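Local coordinates for protein pyruvate kinase (Cryptosporidium parvum, PDB 4DRS) that probably catalyses the last step of glycolysis, transferring the phosphoryl group of phosphoenolpyruvate to ADP to give pyruvate and ATP, at residues V244-R248 and I283-D288; Y228-F232 and R461-I465; K111-I115 and V208-I212. All coordinates share one frame; numbering follows the deposited sequence.

All three contacts involve the barrel or its connections, but their depth and chemistry differ. Contact 2 is buried: the loop leading into strand 232-235 meets helix 457-462 of the alpha/beta domain and the residues that follow it, through an aromatic ring and a salt bridge. Contact 1, partly buried, pairs helix 241-252, which follows that same strand, with the end of helix 280-286; it is the most polar, an arginine gripping a carbonyl and a carboxylate beside a small apolar patch. Contact 3 lies at the surface, where the two chain connections between the barrel and its inserted beta domain run past each other, and is almost wholly apolar. No two of the contacts touch.

Contact 1: V244-R248 and I283-D288; sequences VQLCR and ICSESD
I283 and V244 open the contact on its buried side, where the methyls I283 CG2 and V244 CG2 meet at 4.3 Å. E286, the last helical residue before the chain turns off, supplies most of the remaining surface. With CG1 anti to the backbone N (chi1 -177°), V244 turns that methyl to E286 CB (3.7 Å) and leaves CG2 for S287 and I283. Further out the E286 chain bends and carries OE2 to within 3.1 Å of Q245 OE1; both are acceptors as modelled, so this pair is a close approach and not a bond. R248 reaches E286 O twice, directly through NH2 and by way of a water: NH2 donates to it at 2.8 Å along an almost straight line (171°), in the plane of the carbonyl, while the water accepts from R248 NE and donates to the same oxygen. S287 then leaves helical geometry. S287 OG donates to I283 O (2.7 Å), an oxygen that also accepts from S287 N; the same hydroxyl is hydrogen-bonded to S269 OG, and V244 CG2 rests on it at 3.4 Å. D288 completes the grip. The guanidinium meets its carboxylate end-on, NH2 to OD1 (3.0 Å) and NH1 to OD2 (3.2 Å), yet the two planes stand 63° apart, and NH2 reaches OD1 from above the carboxylate plane. OD2 has its stronger partner in I267 N. From helix 241-252, R248 thus holds the C-terminal end of helix 280-286 and the turn after it, a contact between helices that follow the adjacent strands 232-235 and 266-271 of a (beta/alpha)8, or TIM, barrel.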
loop_
_atom_site.group_PDB
_atom_site.type_symbol
_atom_site.label_atom_id
_atom_site.label_comp_id
_atom_site.label_asym_id
_atom_site.label_seq_id
_atom_site.Cartn_x
_atom_site.Cartn_y
_atom_site.Cartn_z
ATOM N N VAL A 244 21.475 -26.631 21.898
ATOM C CA VAL A 244 22.281 -25.442 21.629
ATOM C C VAL A 244 23.016 -24.998 22.898
ATOM O O VAL A 244 24.212 -24.694 22.857
ATOM C CB VAL A 244 21.423 -24.280 21.054
ATOM C CG1 VAL A 244 22.289 -23.079 20.700
ATOM C CG2 VAL A 244 20.650 -24.735 19.821
ATOM N N GLN A 245 22.295 -24.981 24.019
ATOM C CA GLN A 245 22.850 -24.562 25.312
ATOM C C GLN A 245 23.955 -25.474 25.843
ATOM O O GLN A 245 24.881 -25.000 26.500
ATOM C CB GLN A 245 21.743 -24.381 26.358
ATOM C CG GLN A 245 21.113 -22.995 26.331
ATOM C CD GLN A 245 19.895 -22.872 27.237
ATOM O OE1 GLN A 245 18.954 -23.668 27.152
ATOM N NE2 GLN A 245 19.901 -21.858 28.102
ATOM N N LEU A 246 23.864 -26.770 25.550
ATOM C CA LEU A 246 24.951 -27.694 25.861
ATOM C C LEU A 246 26.224 -27.289 25.111
ATOM O O LEU A 246 27.314 -27.261 25.691
ATOM C CB LEU A 246 24.563 -29.145 25.549
ATOM C CG LEU A 246 25.632 -30.242 25.727
ATOM C CD1 LEU A 246 26.244 -30.252 27.126
ATOM C CD2 LEU A 246 25.069 -31.617 25.387
ATOM N N CYS A 247 26.080 -26.953 23.832
ATOM C CA CYS A 247 27.213 -26.520 23.024
ATOM C C CYS A 247 27.803 -25.192 23.518
ATOM O O CYS A 247 29.023 -25.016 23.519
ATOM C CB CYS A 247 26.816 -26.427 21.549
ATOM S SG CYS A 247 28.220 -26.218 20.437
ATOM N N ARG A 248 26.936 -24.269 23.937
ATOM C CA ARG A 248 27.372 -23.008 24.547
ATOM C C ARG A 248 28.217 -23.273 25.788
ATOM O O ARG A 248 29.271 -22.658 25.978
ATOM C CB ARG A 248 26.170 -22.139 24.949
ATOM C CG ARG A 248 25.320 -21.618 23.804
ATOM C CD ARG A 248 25.883 -20.361 23.153
ATOM N NE ARG A 248 24.953 -19.885 22.132
ATOM C CZ ARG A 248 25.297 -19.271 21.003
ATOM N NH1 ARG A 248 26.574 -19.032 20.715
ATOM N NH2 ARG A 248 24.350 -18.898 20.153
ATOM N N ILE A 283 15.090 -23.118 18.978
ATOM C CA ILE A 283 16.400 -23.398 18.402
ATOM C C ILE A 283 16.975 -22.161 17.699
ATOM O O ILE A 283 18.118 -21.764 17.957
ATOM C CB ILE A 283 16.337 -24.603 17.440
ATOM C CG1 ILE A 283 15.896 -25.859 18.202
ATOM C CG2 ILE A 283 17.683 -24.822 16.762
ATOM C CD1 ILE A 283 15.356 -26.971 17.331
ATOM N N CYS A 284 16.165 -21.551 16.837
ATOM C CA CYS A 284 16.537 -20.341 16.110
ATOM C C CYS A 284 16.911 -19.203 17.055
ATOM O O CYS A 284 17.900 -18.506 16.838
ATOM C CB CYS A 284 15.395 -19.907 15.189
ATOM S SG CYS A 284 15.705 -18.386 14.261
ATOM N N SER A 285 16.116 -19.031 18.103
ATOM C CA SER A 285 16.347 -18.003 19.118
ATOM C C SER A 285 17.659 -18.214 19.898
ATOM O O SER A 285 18.318 -17.251 20.281
ATOM C CB SER A 285 15.156 -17.964 20.075
ATOM O OG SER A 285 15.380 -17.066 21.142
ATOM N N GLU A 286 18.028 -19.474 20.124
ATOM C CA GLU A 286 19.257 -19.802 20.855
ATOM C C GLU A 286 20.517 -19.749 19.983
ATOM O O GLU A 286 21.604 -19.469 20.481
ATOM C CB GLU A 286 19.154 -21.193 21.496
ATOM C CG GLU A 286 17.954 -21.400 22.409
ATOM C CD GLU A 286 18.224 -21.034 23.852
ATOM O OE1 GLU A 286 18.539 -19.854 24.138
ATOM O OE2 GLU A 286 18.107 -21.935 24.710
ATOM N N SER A 287 20.366 -20.028 18.691
ATOM C CA SER A 287 21.511 -20.232 17.801
ATOM C C SER A 287 22.037 -18.940 17.173
ATOM O O SER A 287 21.389 -17.905 17.248
ATOM C CB SER A 287 21.149 -21.246 16.712
ATOM O OG SER A 287 20.648 -22.446 17.275
ATOM N N ASP A 288 23.223 -19.008 16.568
ATOM C CA ASP A 288 23.775 -17.885 15.810
ATOM C C ASP A 288 23.311 -17.952 14.361
ATOM O O ASP A 288 23.435 -16.982 13.622
ATOM C CB ASP A 288 25.305 -17.883 15.857
ATOM C CG ASP A 288 25.851 -17.766 17.272
ATOM O OD1 ASP A 288 25.318 -16.949 18.050
ATOM O OD2 ASP A 288 26.822 -18.481 17.606
HETATM O O HOH W 1 22.296 -19.738 23.259
#

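Contact 2: Y228-F232 and R461-I465; sequences YNLDF and RGLKI. With SO4 (sulfate ion), chain D.
D231 OD1 receives R461 NH1 at 3.2 Å in a salt bridge that is nearly straight (173°), lies in the guanidinium plane and uses the syn lone pair of the oxygen. The two side chains cross at about a right angle, and R461 CD also lies 3.2 Å from D231 OD1. D231 OD2 accepts from I106 N, which ties the acid to the neighbouring strand; R461 NH2 bonds a glycerol. F232 carries the apolar half. I465 CG2 lies over one face of its ring, toward the rim, in a CH-pi contact 4.2 Å from the centroid; D231 CB, from its own segment, lies over the opposite face, also toward the rim. The CZ end of the ring meets the backbone of helix 457-462: CZ lies 3.3 Å from R461 O and 3.5 Å from G462 O, the glycine oxygen near the ring plane at its edge. I465 places CG1 between its own N and carbonyl carbon (chi1 51°), which brings it to F232 CE1 at 3.6 Å. The end of K464 leads away from 228-232, its NZ donating to a sulfate, probably from the crystallisation liquor, that K470 NZ and the backbone N of T103 and T471 also bind. Helix 457-462 and the residues after it, from the alpha/beta domain, abut the start of strand 232-235, which runs between strands 105-109 and 266-271, while I465 also reaches V72 and I268.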
loop_
_atom_site.group_PDB
_atom_site.type_symbol
_atom_site.label_atom_id
_atom_site.label_comp_id
_atom_site.label_asym_id
_atom_site.label_seq_id
_atom_site.Cartn_x
_atom_site.Cartn_y
_atom_site.Cartn_z
ATOM N N TYR A 228 41.859 -25.448 16.884
ATOM C CA TYR A 228 42.407 -24.847 15.672
ATOM C C TYR A 228 41.703 -23.559 15.243
ATOM O O TYR A 228 41.914 -23.078 14.126
ATOM C CB TYR A 228 42.442 -25.865 14.528
ATOM C CG TYR A 228 43.232 -27.108 14.864
ATOM C CD1 TYR A 228 44.530 -27.015 15.370
ATOM C CD2 TYR A 228 42.682 -28.374 14.689
ATOM C CE1 TYR A 228 45.258 -28.149 15.689
ATOM C CE2 TYR A 228 43.401 -29.517 15.004
ATOM C CZ TYR A 228 44.687 -29.398 15.502
ATOM O OH TYR A 228 45.406 -30.522 15.818
ATOM N N ASN A 229 40.876 -23.005 16.130
ATOM C CA ASN A 229 40.274 -21.688 15.913
ATOM C C ASN A 229 39.367 -21.616 14.663
ATOM O O ASN A 229 39.488 -20.706 13.840
ATOM C CB ASN A 229 41.384 -20.623 15.859
ATOM C CG ASN A 229 40.862 -19.212 16.039
ATOM O OD1 ASN A 229 39.776 -19.002 16.572
ATOM N ND2 ASN A 229 41.646 -18.233 15.600
ATOM N N LEU A 230 38.468 -22.586 14.524
ATOM C CA LEU A 230 37.504 -22.585 13.426
ATOM C C LEU A 230 36.407 -21.530 13.637
ATOM O O LEU A 230 36.297 -20.947 14.712
ATOM C CB LEU A 230 36.921 -23.990 13.202
ATOM C CG LEU A 230 37.704 -24.918 12.252
ATOM C CD1 LEU A 230 39.099 -25.234 12.770
ATOM C CD2 LEU A 230 36.942 -26.206 11.981
ATOM N N ASP A 231 35.606 -21.287 12.606
ATOM C CA ASP A 231 34.648 -20.182 12.624
ATOM C C ASP A 231 33.195 -20.583 12.867
ATOM O O ASP A 231 32.414 -19.798 13.424
ATOM C CB ASP A 231 34.770 -19.389 11.330
ATOM C CG ASP A 231 36.207 -19.066 10.997
ATOM O OD1 ASP A 231 36.810 -18.243 11.723
ATOM O OD2 ASP A 231 36.734 -19.644 10.018
ATOM N N PHE A 232 32.837 -21.796 12.463
ATOM C CA PHE A 232 31.467 -22.273 12.603
ATOM C C PHE A 232 31.421 -23.724 13.071
ATOM O O PHE A 232 32.272 -24.542 12.695
ATOM C CB PHE A 232 30.702 -22.137 11.275
ATOM C CG PHE A 232 30.852 -20.793 10.619
ATOM C CD1 PHE A 232 30.095 -19.706 11.044
ATOM C CD2 PHE A 232 31.755 -20.611 9.582
ATOM C CE1 PHE A 232 30.244 -18.461 10.447
ATOM C CE2 PHE A 232 31.905 -19.371 8.978
ATOM C CZ PHE A 232 31.145 -18.293 9.409
ATOM N N ARG A 461 35.906 -13.679 8.979
ATOM C CA ARG A 461 35.505 -15.051 8.656
ATOM C C ARG A 461 34.092 -15.348 9.139
ATOM O O ARG A 461 33.344 -16.075 8.482
ATOM C CB ARG A 461 36.458 -16.072 9.267
ATOM C CG ARG A 461 37.872 -16.056 8.721
ATOM C CD ARG A 461 38.728 -17.047 9.487
ATOM N NE ARG A 461 39.949 -16.394 9.929
ATOM C CZ ARG A 461 40.357 -16.291 11.187
ATOM N NH1 ARG A 461 39.674 -16.830 12.186
ATOM N NH2 ARG A 461 41.483 -15.653 11.435
ATOM N N GLY A 462 33.742 -14.790 10.295
ATOM C CA GLY A 462 32.419 -14.970 10.866
ATOM C C GLY A 462 31.344 -14.411 9.959
ATOM O O GLY A 462 30.232 -14.942 9.900
ATOM N N LEU A 463 31.686 -13.347 9.236
ATOM C CA LEU A 463 30.742 -12.657 8.362
ATOM C C LEU A 463 30.529 -13.346 7.012
ATOM O O LEU A 463 29.751 -12.867 6.179
ATOM C CB LEU A 463 31.183 -11.208 8.147
ATOM C CG LEU A 463 30.963 -10.217 9.295
ATOM C CD1 LEU A 463 31.708 -8.924 9.013
ATOM C CD2 LEU A 463 29.483 -9.940 9.543
ATOM N N LYS A 464 31.203 -14.472 6.800
ATOM C CA LYS A 464 31.131 -15.162 5.518
ATOM C C LYS A 464 29.830 -15.934 5.317
ATOM O O LYS A 464 29.624 -16.534 4.263
ATOM C CB LYS A 464 32.360 -16.045 5.291
ATOM C CG LYS A 464 33.678 -15.277 5.167
ATOM C CD LYS A 464 33.548 -13.959 4.407
ATOM C CE LYS A 464 33.288 -14.156 2.917
ATOM N NZ LYS A 464 32.631 -12.951 2.321
ATOM N N ILE A 465 28.958 -15.909 6.324
ATOM C CA ILE A 465 27.621 -16.488 6.201
ATOM C C ILE A 465 26.513 -15.423 6.118
ATOM O O ILE A 465 25.327 -15.754 6.041
ATOM C CB ILE A 465 27.304 -17.482 7.339
ATOM C CG1 ILE A 465 27.592 -16.845 8.705
ATOM C CG2 ILE A 465 28.058 -18.795 7.128
ATOM C CD1 ILE A 465 26.840 -17.494 9.851
HETATM S S SO4 D . 35.478 -11.253 0.578
HETATM O O1 SO4 D . 36.481 -10.226 0.215
HETATM O O2 SO4 D . 34.290 -11.131 -0.296
HETATM O O3 SO4 D . 36.093 -12.590 0.387
HETATM O O4 SO4 D . 35.082 -11.055 1.994
#

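Contact 3: K111-I115 and V208-I212; sequences KGPEI and VHLPI
P113 lays its ring against L210, the carbonyl oxygen of P211 and I212: CB sits 3.3 Å from P211 O and 3.7 Å from L210 CB, while CG meets I212 CD1 at 4.0 Å, the isoleucine crossing the ring at a slant. I212 starts out away from the proline, and its chain bends at chi2 (-53°) to bring CD1 back. L210 points at the other segment and brings its CD1 against the backbone of P113 and E114, 3.8 Å from E114 O. Further along, I115 and V208 approach tip to tip, I115 CD1 reaching V208 CG1 at 4.1 Å. The two segments run roughly antiparallel, 159° apart, without strand pairing; P113 centres an inverse gamma turn closed by E114 N to G112 O. E114 starts out away from 208-212, and its carboxylate forms a salt bridge to R116, which binds ADP, and a hydrogen bond to S78. Topologically these are the two connections between the barrel and the inserted beta domain: one leaves strand 105-109 for strand 126-127, the other returns from strand 201-202 to helix 215-226, where D217 accepts from G112 N.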
loop_
_atom_site.group_PDB
_atom_site.type_symbol
_atom_site.label_atom_id
_atom_site.label_comp_id
_atom_site.label_asym_id
_atom_site.label_seq_id
_atom_site.Cartn_x
_atom_site.Cartn_y
_atom_site.Cartn_z
ATOM N N LYS A 111 29.359 -34.999 13.342
ATOM C CA LYS A 111 28.809 -36.304 12.998
ATOM C C LYS A 111 27.397 -36.465 13.581
ATOM O O LYS A 111 26.481 -36.891 12.885
ATOM C CB LYS A 111 29.738 -37.412 13.505
ATOM C CG LYS A 111 29.321 -38.816 13.108
ATOM C CD LYS A 111 30.328 -39.847 13.590
ATOM C CE LYS A 111 29.908 -41.252 13.186
ATOM N NZ LYS A 111 31.029 -42.221 13.350
ATOM N N GLY A 112 27.232 -36.115 14.854
ATOM C CA GLY A 112 25.934 -36.189 15.508
ATOM C C GLY A 112 25.420 -37.606 15.732
ATOM O O GLY A 112 26.160 -38.579 15.555
ATOM N N PRO A 113 24.139 -37.732 16.120
ATOM C CA PRO A 113 23.565 -39.027 16.476
ATOM C C PRO A 113 23.157 -39.851 15.254
ATOM O O PRO A 113 21.969 -40.109 15.051
ATOM C CB PRO A 113 22.336 -38.642 17.303
ATOM C CG PRO A 113 21.918 -37.320 16.758
ATOM C CD PRO A 113 23.166 -36.632 16.267
ATOM N N GLU A 114 24.136 -40.265 14.456
ATOM C CA GLU A 114 23.867 -41.079 13.274
ATOM C C GLU A 114 24.188 -42.554 13.497
ATOM O O GLU A 114 25.016 -42.901 14.337
ATOM C CB GLU A 114 24.614 -40.534 12.047
ATOM C CG GLU A 114 26.132 -40.533 12.155
ATOM C CD GLU A 114 26.824 -40.135 10.858
ATOM O OE1 GLU A 114 26.405 -39.151 10.209
ATOM O OE2 GLU A 114 27.806 -40.811 10.488
ATOM N N ILE A 115 23.508 -43.413 12.744
ATOM C CA ILE A 115 23.770 -44.848 12.756
ATOM C C ILE A 115 24.364 -45.244 11.409
ATOM O O ILE A 115 23.789 -44.948 10.356
ATOM C CB ILE A 115 22.485 -45.671 13.018
ATOM C CG1 ILE A 115 21.759 -45.167 14.271
ATOM C CG2 ILE A 115 22.818 -47.153 13.151
ATOM C CD1 ILE A 115 20.286 -45.525 14.316
ATOM N N VAL A 208 15.712 -43.321 18.860
ATOM C CA VAL A 208 17.143 -43.598 18.823
ATOM C C VAL A 208 17.784 -43.035 20.089
ATOM O O VAL A 208 17.732 -41.827 20.337
ATOM C CB VAL A 208 17.807 -42.995 17.564
ATOM C CG1 VAL A 208 19.313 -43.234 17.574
ATOM C CG2 VAL A 208 17.184 -43.575 16.301
ATOM N N HIS A 209 18.382 -43.913 20.889
ATOM C CA HIS A 209 18.962 -43.508 22.169
ATOM C C HIS A 209 20.398 -43.057 22.034
ATOM O O HIS A 209 21.317 -43.650 22.605
ATOM C CB HIS A 209 18.795 -44.609 23.216
ATOM C CG HIS A 209 17.354 -44.996 23.464
ATOM N ND1 HIS A 209 16.525 -44.258 24.228
ATOM C CD2 HIS A 209 16.606 -46.084 23.008
ATOM C CE1 HIS A 209 15.309 -44.840 24.262
ATOM N NE2 HIS A 209 15.362 -45.958 23.515
ATOM N N LEU A 210 20.591 -41.988 21.265
ATOM C CA LEU A 210 21.899 -41.354 21.116
ATOM C C LEU A 210 21.825 -39.879 21.514
ATOM O O LEU A 210 20.792 -39.236 21.311
ATOM C CB LEU A 210 22.413 -41.496 19.677
ATOM C CG LEU A 210 22.911 -42.867 19.189
ATOM C CD1 LEU A 210 23.231 -42.820 17.701
ATOM C CD2 LEU A 210 24.121 -43.361 19.979
ATOM N N PRO A 211 22.915 -39.335 22.088
ATOM C CA PRO A 211 22.918 -37.904 22.395
ATOM C C PRO A 211 23.082 -37.059 21.127
ATOM O O PRO A 211 23.638 -37.532 20.128
ATOM C CB PRO A 211 24.140 -37.726 23.305
ATOM C CG PRO A 211 24.841 -39.046 23.356
ATOM C CD PRO A 211 24.226 -39.956 22.343
ATOM N N ILE A 212 22.590 -35.825 21.169
ATOM C CA ILE A 212 22.788 -34.888 20.071
ATOM C C ILE A 212 24.272 -34.524 19.979
ATOM O O ILE A 212 24.848 -34.479 18.895
ATOM C CB ILE A 212 21.896 -33.632 20.226
ATOM C CG1 ILE A 212 20.408 -34.032 20.348
ATOM C CG2 ILE A 212 22.125 -32.640 19.086
ATOM C CD1 ILE A 212 19.869 -34.940 19.253
#